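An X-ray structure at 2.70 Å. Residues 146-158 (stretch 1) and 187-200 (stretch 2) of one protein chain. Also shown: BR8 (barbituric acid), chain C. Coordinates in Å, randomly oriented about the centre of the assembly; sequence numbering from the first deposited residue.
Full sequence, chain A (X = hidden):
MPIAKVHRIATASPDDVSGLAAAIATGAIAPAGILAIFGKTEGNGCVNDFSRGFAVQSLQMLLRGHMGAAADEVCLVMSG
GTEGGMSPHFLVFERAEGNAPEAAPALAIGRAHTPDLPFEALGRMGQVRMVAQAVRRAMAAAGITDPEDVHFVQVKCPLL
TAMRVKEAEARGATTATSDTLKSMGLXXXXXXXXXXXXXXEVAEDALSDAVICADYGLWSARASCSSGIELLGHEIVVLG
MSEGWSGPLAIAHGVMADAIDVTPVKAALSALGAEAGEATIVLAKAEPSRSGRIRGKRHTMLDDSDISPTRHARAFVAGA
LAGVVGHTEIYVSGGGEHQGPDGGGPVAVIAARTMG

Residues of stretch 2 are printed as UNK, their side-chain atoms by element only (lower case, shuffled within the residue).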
ATOM      1  N   ASP A 146      12.833 -39.751  17.953  1.00 61.92           N
ATOM      2  CA  ASP A 146      11.983 -39.191  19.001  1.00 58.16           C
ATOM      3  C   ASP A 146      11.466 -37.803  18.602  1.00 51.28           C
ATOM      4  O   ASP A 146      12.236 -36.857  18.416  1.00 46.53           O
ATOM      5  CB  ASP A 146      12.767 -39.125  20.313  1.00 62.69           C
ATOM      6  CG  ASP A 146      11.886 -38.877  21.510  1.00 71.04           C
ATOM      7  OD1 ASP A 146      10.687 -38.572  21.306  1.00 69.79           O
ATOM      8  OD2 ASP A 146      12.388 -39.035  22.654  1.00 77.77           O
ATOM      9  N   PRO A 147      10.148 -37.670  18.451  1.00 49.28           N
ATOM     10  CA  PRO A 147       9.635 -36.346  18.098  1.00 48.65           C
ATOM     11  C   PRO A 147       9.966 -35.267  19.148  1.00 48.34           C
ATOM     12  O   PRO A 147      10.076 -34.104  18.785  1.00 49.52           O
ATOM     13  CB  PRO A 147       8.122 -36.577  17.982  1.00 45.91           C
ATOM     14  CG  PRO A 147       7.997 -38.014  17.662  1.00 44.34           C
ATOM     15  CD  PRO A 147       9.093 -38.692  18.439  1.00 46.53           C
ATOM     16  N   GLU A 148      10.155 -35.619  20.413  1.00 50.93           N
ATOM     17  CA  GLU A 148      10.462 -34.572  21.383  1.00 54.18           C
ATOM     18  C   GLU A 148      11.840 -33.981  21.118  1.00 49.87           C
ATOM     19  O   GLU A 148      12.180 -32.926  21.652  1.00 55.38           O
ATOM     20  CB  GLU A 148      10.361 -35.087  22.827  1.00 65.47           C
ATOM     21  CG  GLU A 148       8.928 -35.398  23.270  1.00 82.37           C
ATOM     22  CD  GLU A 148       8.022 -34.145  23.284  1.00 93.46           C
ATOM     23  OE1 GLU A 148       7.212 -33.964  22.334  1.00 93.54           O
ATOM     24  OE2 GLU A 148       8.119 -33.343  24.244  1.00 96.26           O
ATOM     25  N   ASP A 149      12.597 -34.606  20.226  1.00 45.84           N
ATOM     26  CA  ASP A 149      13.909 -34.086  19.892  1.00 45.47           C
ATOM     27  C   ASP A 149      13.847 -33.184  18.670  1.00 40.37           C
ATOM     28  O   ASP A 149      14.867 -32.669  18.234  1.00 44.47           O
ATOM     29  CB  ASP A 149      14.900 -35.226  19.654  1.00 56.59           C
ATOM     30  CG  ASP A 149      15.301 -35.915  20.944  1.00 72.74           C
ATOM     31  OD1 ASP A 149      15.414 -35.221  21.982  1.00 76.15           O
ATOM     32  OD2 ASP A 149      15.505 -37.148  20.923  1.00 80.68           O
ATOM     33  N   VAL A 150      12.654 -32.993  18.121  1.00 35.51           N
ATOM     34  CA  VAL A 150      12.456 -32.038  17.041  1.00 32.68           C
ATOM     35  C   VAL A 150      12.094 -30.688  17.631  1.00 32.70           C
ATOM     36  O   VAL A 150      11.204 -30.588  18.460  1.00 36.83           O
ATOM     37  CB  VAL A 150      11.350 -32.503  16.068  1.00 31.65           C
ATOM     38  CG1 VAL A 150      10.948 -31.386  15.135  1.00 29.26           C
ATOM     39  CG2 VAL A 150      11.815 -33.726  15.274  1.00 31.80           C
ATOM     40  N   HIS A 151      12.749 -29.633  17.170  1.00 34.80           N
ATOM     41  CA  HIS A 151      12.534 -28.317  17.763  1.00 35.06           C
ATOM     42  C   HIS A 151      11.910 -27.300  16.830  1.00 37.52           C
ATOM     43  O   HIS A 151      11.346 -26.313  17.280  1.00 47.31           O
ATOM     44  CB  HIS A 151      13.852 -27.773  18.304  1.00 33.11           C
ATOM     45  CG  HIS A 151      14.237 -28.403  19.596  1.00 45.55           C
ATOM     46  ND1 HIS A 151      13.849 -27.883  20.813  1.00 46.02           N
ATOM     47  CD2 HIS A 151      14.921 -29.539  19.866  1.00 41.74           C
ATOM     48  CE1 HIS A 151      14.294 -28.665  21.779  1.00 47.87           C
ATOM     49  NE2 HIS A 151      14.942 -29.677  21.232  1.00 47.24           N
ATOM     50  N   PHE A 152      11.980 -27.553  15.536  1.00 35.03           N
ATOM     51  CA  PHE A 152      11.489 -26.600  14.576  1.00 29.77           C
ATOM     52  C   PHE A 152      11.366 -27.250  13.212  1.00 24.47           C
ATOM     53  O   PHE A 152      12.303 -27.865  12.746  1.00 26.70           O
ATOM     54  CB  PHE A 152      12.443 -25.437  14.523  1.00 33.24           C
ATOM     55  CG  PHE A 152      11.908 -24.248  13.823  1.00 32.82           C
ATOM     56  CD1 PHE A 152      11.058 -23.379  14.483  1.00 27.27           C
ATOM     57  CD2 PHE A 152      12.294 -23.968  12.514  1.00 28.42           C
ATOM     58  CE1 PHE A 152      10.578 -22.255  13.861  1.00 27.16           C
ATOM     59  CE2 PHE A 152      11.807 -22.835  11.867  1.00 30.47           C
ATOM     60  CZ  PHE A 152      10.950 -21.970  12.550  1.00 30.40           C
ATOM     61  N   VAL A 153      10.193 -27.184  12.602  1.00 23.81           N
ATOM     62  CA  VAL A 153      10.038 -27.699  11.251  1.00 22.33           C
ATOM     63  C   VAL A 153       9.607 -26.581  10.308  1.00 25.84           C
ATOM     64  O   VAL A 153       8.488 -26.069  10.405  1.00 29.28           O
ATOM     65  CB  VAL A 153       9.040 -28.846  11.203  1.00 23.22           C
ATOM     66  CG1 VAL A 153       8.938 -29.400   9.786  1.00 22.21           C
ATOM     67  CG2 VAL A 153       9.503 -29.913  12.153  1.00 32.40           C
ATOM     68  N   GLN A 154      10.521 -26.179   9.425  1.00 24.02           N
ATOM     69  CA  GLN A 154      10.250 -25.152   8.425  1.00 26.20           C
ATOM     70  C   GLN A 154       9.660 -25.795   7.182  1.00 18.45           C
ATOM     71  O   GLN A 154      10.171 -26.782   6.721  1.00 28.99           O
ATOM     72  CB  GLN A 154      11.537 -24.396   8.099  1.00 24.37           C
ATOM     73  CG  GLN A 154      11.394 -23.283   7.111  1.00 20.64           C
ATOM     74  CD  GLN A 154      10.417 -22.243   7.570  1.00 25.89           C
ATOM     75  OE1 GLN A 154      10.551 -21.668   8.653  1.00 31.59           O
ATOM     76  NE2 GLN A 154       9.398 -22.007   6.757  1.00 31.60           N
ATOM     77  N   VAL A 155       8.579 -25.251   6.655  1.00 18.62           N
ATOM     78  CA  VAL A 155       8.008 -25.752   5.418  1.00 18.35           C
ATOM     79  C   VAL A 155       7.758 -24.591   4.460  1.00 23.28           C
ATOM     80  O   VAL A 155       7.211 -23.561   4.851  1.00 25.17           O
ATOM     81  CB  VAL A 155       6.698 -26.525   5.656  1.00 19.69           C
ATOM     82  CG1 VAL A 155       5.939 -26.750   4.351  1.00 20.01           C
ATOM     83  CG2 VAL A 155       7.006 -27.828   6.300  1.00 20.25           C
ATOM     84  N   LYS A 156       8.181 -24.760   3.212  1.00 21.49           N
ATOM     85  CA  LYS A 156       7.860 -23.813   2.165  1.00 20.50           C
ATOM     86  C   LYS A 156       6.734 -24.419   1.353  1.00 20.22           C
ATOM     87  O   LYS A 156       6.876 -25.530   0.849  1.00 22.78           O
ATOM     88  CB  LYS A 156       9.068 -23.545   1.286  1.00 20.72           C
ATOM     89  CG  LYS A 156       8.844 -22.436   0.287  1.00 14.96           C
ATOM     90  CD  LYS A 156       8.880 -21.129   0.975  1.00 14.72           C
ATOM     91  CE  LYS A 156       8.048 -20.089   0.267  1.00 19.11           C
ATOM     92  NZ  LYS A 156       7.943 -18.830   1.074  1.00 17.76           N
ATOM     93  N   CYS A 157       5.600 -23.731   1.257  1.00 19.93           N
ATOM     94  CA  CYS A 157       4.452 -24.320   0.563  1.00 20.48           C
ATOM     95  C   CYS A 157       3.918 -23.395  -0.518  1.00 18.92           C
ATOM     96  O   CYS A 157       4.177 -22.199  -0.497  1.00 21.36           O
ATOM     97  CB  CYS A 157       3.332 -24.631   1.549  1.00 20.57           C
ATOM     98  SG  CYS A 157       2.873 -23.156   2.516  1.00 28.52           S
ATOM     99  N   PRO A 158       3.114 -23.941  -1.436  1.00 18.32           N
ATOM    100  CA  PRO A 158       2.639 -23.178  -2.589  1.00 18.18           C
ATOM    101  C   PRO A 158       1.459 -22.298  -2.242  1.00 21.11           C
ATOM    102  O   PRO A 158       1.144 -22.189  -1.055  1.00 24.35           O
ATOM    103  CB  PRO A 158       2.244 -24.274  -3.588  1.00 16.52           C
ATOM    104  CG  PRO A 158       1.880 -25.415  -2.754  1.00 20.52           C
ATOM    105  CD  PRO A 158       2.793 -25.373  -1.561  1.00 23.96           C
ATOM    106  N   UNK A 187      -2.774 -22.909   2.787  1.00 23.72           N
ATOM    107  CA  UNK A 187      -1.611 -23.717   2.498  1.00 21.32           C
ATOM    108  C   UNK A 187      -0.691 -23.806   3.726  1.00 27.96           C
ATOM    109  O   UNK A 187      -0.178 -24.892   4.037  1.00 23.43           O
ATOM    110  o   UNK A 187       0.266 -24.016   1.063  1.00 22.04           O
ATOM    111  c   UNK A 187      -0.858 -23.182   1.289  1.00 17.95           C
ATOM    112  N   UNK A 188      -0.477 -22.681   4.416  1.00 14.69           N
ATOM    113  CA  UNK A 188       0.329 -22.713   5.631  1.00 20.25           C
ATOM    114  C   UNK A 188      -0.344 -23.619   6.659  1.00 20.83           C
ATOM    115  O   UNK A 188       0.312 -24.437   7.310  1.00 25.45           O
ATOM    116  n   UNK A 188      -1.134 -16.715   5.892  1.00 25.68           N
ATOM    117  n   UNK A 188       0.404 -18.361   6.405  1.00 31.67           N
ATOM    118  c   UNK A 188       1.475 -20.365   5.493  1.00 22.02           C
ATOM    119  c   UNK A 188       0.528 -21.307   6.230  1.00 21.19           C
ATOM    120  c   UNK A 188       0.055 -17.280   5.708  1.00 30.17           C
ATOM    121  c   UNK A 188       1.676 -19.054   6.261  1.00 17.91           C
ATOM    122  n   UNK A 188       0.901 -16.751   4.834  1.00 30.14           N
ATOM    123  N   UNK A 189      -1.663 -23.482   6.776  1.00 22.86           N
ATOM    124  CA  UNK A 189      -2.433 -24.218   7.757  1.00 21.52           C
ATOM    125  C   UNK A 189      -2.399 -25.714   7.533  1.00 21.31           C
ATOM    126  O   UNK A 189      -2.156 -26.473   8.478  1.00 20.93           O
ATOM    127  N   UNK A 190      -2.663 -26.144   6.298  1.00 22.10           N
ATOM    128  CA  UNK A 190      -2.620 -27.568   5.973  1.00 22.68           C
ATOM    129  C   UNK A 190      -1.229 -28.137   6.215  1.00 21.40           C
ATOM    130  O   UNK A 190      -1.078 -29.199   6.795  1.00 32.47           O
ATOM    131  c   UNK A 190      -3.047 -27.811   4.563  1.00 24.40           C
ATOM    132  N   UNK A 191      -0.207 -27.419   5.782  1.00 20.47           N
ATOM    133  CA  UNK A 191       1.160 -27.835   6.051  1.00 23.48           C
ATOM    134  C   UNK A 191       1.443 -27.953   7.543  1.00 27.85           C
ATOM    135  O   UNK A 191       2.091 -28.896   7.986  1.00 35.37           O
ATOM    136  c   UNK A 191       2.138 -26.847   5.427  1.00 23.27           C
ATOM    137  o   UNK A 191       1.994 -26.871   4.022  1.00 31.66           O
ATOM    138  N   UNK A 192       0.957 -26.999   8.326  1.00 26.17           N
ATOM    139  CA  UNK A 192       1.186 -27.034   9.759  1.00 22.19           C
ATOM    140  C   UNK A 192       0.539 -28.284  10.383  1.00 22.67           C
ATOM    141  O   UNK A 192       1.143 -28.962  11.213  1.00 20.26           O
ATOM    142  c   UNK A 192       0.653 -25.767  10.401  1.00 21.89           C
ATOM    143  N   UNK A 193      -0.675 -28.617   9.957  1.00 23.94           N
ATOM    144  CA  UNK A 193      -1.337 -29.798  10.506  1.00 26.11           C
ATOM    145  C   UNK A 193      -0.574 -31.043  10.098  1.00 26.44           C
ATOM    146  O   UNK A 193      -0.487 -32.011  10.850  1.00 28.80           O
ATOM    147  c   UNK A 193      -3.568 -28.816  10.788  1.00 28.99           C
ATOM    148  c   UNK A 193      -2.781 -29.874  10.033  1.00 22.76           C
ATOM    149  c   UNK A 193      -4.982 -28.665  10.249  1.00 24.62           C
ATOM    150  c   UNK A 193      -3.530 -29.136  12.267  1.00 23.44           C
ATOM    151  N   UNK A 194      -0.010 -31.010   8.893  1.00 26.73           N
ATOM    152  CA  UNK A 194       0.828 -32.093   8.410  1.00 22.13           C
ATOM    153  C   UNK A 194       2.031 -32.279   9.318  1.00 28.43           C
ATOM    154  O   UNK A 194       2.349 -33.414   9.694  1.00 27.22           O
ATOM    155  N   UNK A 195       2.689 -31.178   9.688  1.00 20.15           N
ATOM    156  CA  UNK A 195       3.775 -31.250  10.650  1.00 27.75           C
ATOM    157  C   UNK A 195       3.263 -31.802  11.982  1.00 33.39           C
ATOM    158  O   UNK A 195       3.897 -32.669  12.607  1.00 35.80           O
ATOM    159  c   UNK A 195       5.174 -29.436   9.625  1.00 24.43           C
ATOM    160  c   UNK A 195       4.422 -29.870  10.879  1.00 26.85           C
ATOM    161  c   UNK A 195       5.546 -27.987   9.628  1.00 20.59           C
ATOM    162  c   UNK A 195       5.394 -29.904  12.047  1.00 19.90           C
ATOM    163  N   UNK A 196       2.103 -31.312  12.403  1.00 31.42           N
ATOM    164  CA  UNK A 196       1.544 -31.744  13.672  1.00 33.80           C
ATOM    165  C   UNK A 196       1.296 -33.250  13.601  1.00 37.70           C
ATOM    166  O   UNK A 196       1.693 -34.013  14.491  1.00 39.18           O
ATOM    167  c   UNK A 196       0.249 -30.975  13.991  1.00 27.91           C
ATOM    168  N   UNK A 197       0.682 -33.671  12.504  1.00 33.69           N
ATOM    169  CA  UNK A 197       0.349 -35.064  12.316  1.00 29.25           C
ATOM    170  C   UNK A 197       1.611 -35.907  12.374  1.00 31.15           C
ATOM    171  O   UNK A 197       1.612 -36.999  12.916  1.00 40.29           O
ATOM    172  c   UNK A 197      -0.667 -36.727  10.676  1.00 29.86           C
ATOM    173  c   UNK A 197      -1.462 -36.825   9.394  1.00 31.24           C
ATOM    174  c   UNK A 197      -1.416 -37.332  11.822  1.00 31.58           C
ATOM    175  c   UNK A 197      -0.377 -35.264  10.991  1.00 30.52           C
ATOM    176  N   UNK A 198       2.688 -35.402  11.793  1.00 29.80           N
ATOM    177  CA  UNK A 198       3.919 -36.168  11.709  1.00 29.29           C
ATOM    178  C   UNK A 198       4.642 -36.248  13.054  1.00 29.86           C
ATOM    179  O   UNK A 198       5.399 -37.195  13.301  1.00 32.31           O
ATOM    180  c   UNK A 198       4.837 -35.564  10.647  1.00 30.77           C
ATOM    181  N   UNK A 199       4.422 -35.259  13.916  1.00 27.12           N
ATOM    182  CA  UNK A 199       5.091 -35.227  15.210  1.00 26.81           C
ATOM    183  C   UNK A 199       4.176 -35.787  16.301  1.00 35.56           C
ATOM    184  O   UNK A 199       4.563 -35.910  17.458  1.00 39.61           O
ATOM    185  c   UNK A 199       5.523 -33.802  15.552  1.00 28.14           C
ATOM    186  c   UNK A 199       6.829 -31.678  15.167  1.00 24.63           C
ATOM    187  c   UNK A 199       7.783 -33.856  14.398  1.00 26.26           C
ATOM    188  c   UNK A 199       6.496 -33.065  14.620  1.00 30.37           C
ATOM    189  N   UNK A 200       2.954 -36.132  15.933  1.00 28.70           N
ATOM    190  CA  UNK A 200       2.047 -36.714  16.894  1.00 30.66           C
ATOM    191  C   UNK A 200       1.428 -35.698  17.827  1.00 40.66           C
ATOM    192  O   UNK A 200       0.931 -36.050  18.898  1.00 41.51           O
TER
HETATM  193  N1  BR8 C 401       5.272 -16.064   2.786  1.00 21.67           N
HETATM  194  C2  BR8 C 401       6.266 -15.148   2.808  1.00 23.39           C
HETATM  195  O2  BR8 C 401       6.829 -14.889   1.762  1.00 22.38           O
HETATM  196  N3  BR8 C 401       6.613 -14.528   3.975  1.00 31.64           N
HETATM  197  C4  BR8 C 401       5.951 -14.811   5.197  1.00 29.46           C
HETATM  198  O4  BR8 C 401       6.286 -14.228   6.223  1.00 35.02           O
HETATM  199  C5  BR8 C 401       4.840 -15.856   5.316  1.00 22.87           C
HETATM  200  C6  BR8 C 401       4.575 -16.434   3.933  1.00 18.61           C
HETATM  201  O8  BR8 C 401       3.705 -17.265   3.800  1.00 24.37           O

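Position 187 carries one carbon and then one oxygen. The oxygen lies 2.9 Å from Pro158 O and 3.1 Å from Cys157 SG, and a short side chain ending in a hydroxyl identifies Ser187. Its OG donates a hydrogen bond to Pro158 O, tying the helix to the residue just after the strand.

Position 188 has three carbons, a nitrogen, and then a carbon bearing two further nitrogens. Its CA-to-CB bond points sideways relative to stretch 1, and its nearest side-chain approach to stretch 1 is 4.3 Å, from the second side-chain carbon to Cys157 SG. A guanidinium makes this Arg188, and the atom in question is CG. Its NH1 donates a hydrogen bond to O8 of the barbituric acid, 3.0 Å away, with the oxygen at the edge of the guanidinium and near its plane.

Position 189 has no side-chain atoms and is Gly189; an ideal CB here would meet nothing of stretch 1. Position 190 has a single carbon, CB, 7.7 Å from Cys157 CB, too far for contact, and is Ala190.

At position 191 one carbon is followed by one oxygen, and the residue faces the strand. The oxygen sits 3.6 Å from Cys157 CB, while CB lies 4.0 Å from Val155 CG1. This is Ser191, whose OG donates to Ser187 O at 2.9 Å, so the hydroxyl is satisfied within its own helix.

Position 192 holds one carbon pointing sideways, without contact: Ala192. Position 193 has four carbons forked at the second, well out of reach of stretch 1, and is Leu193. Position 194, lacking a side chain, is Gly194; an ideal CB would be crowded by Ser191 O at 3.2 Å.

Position 195 has four carbons forked at the first, with one arm two carbons long. The tip of that arm is 3.6 Å from both Val153 O and Val155 CG2. This branching is that of Ile195, whose CD1 is the tip, and it also packs 3.7 Å from Val153 CG1.

Position 196 has one carbon, remote from the strand: Ala196. Position 197 has four carbons forked at the second, likewise remote, and is Leu197. Position 198 has one carbon directed sideways and is Ala198.

Position 199 again shows four carbons forked at the second. It starts sideways, but its end turns nearer to stretch 1, reaching Val150 CG1 and Val153 CG2. This is Leu199, with CD2 4.1 Å from Val150 CG1 and CD1 4.4 Å from Val153 CG2; its backbone O lies 3.7 Å from Pro147 CB. Position 200 has no side chain and a positive phi, which favours glycine: Gly200.

The contact runs along one face of the helix, through residues 187, 191, 195 and 199, spaced four apart. Strand and helix run roughly antiparallel, at 141°, so Cys157 meets the start of the segment and Val150 its end. Valines pack against Ile195 and Leu199, while a single hydrogen bond, from Ser187, secures the other end.

Stretch 2 187-200: SRGASALGIALALG
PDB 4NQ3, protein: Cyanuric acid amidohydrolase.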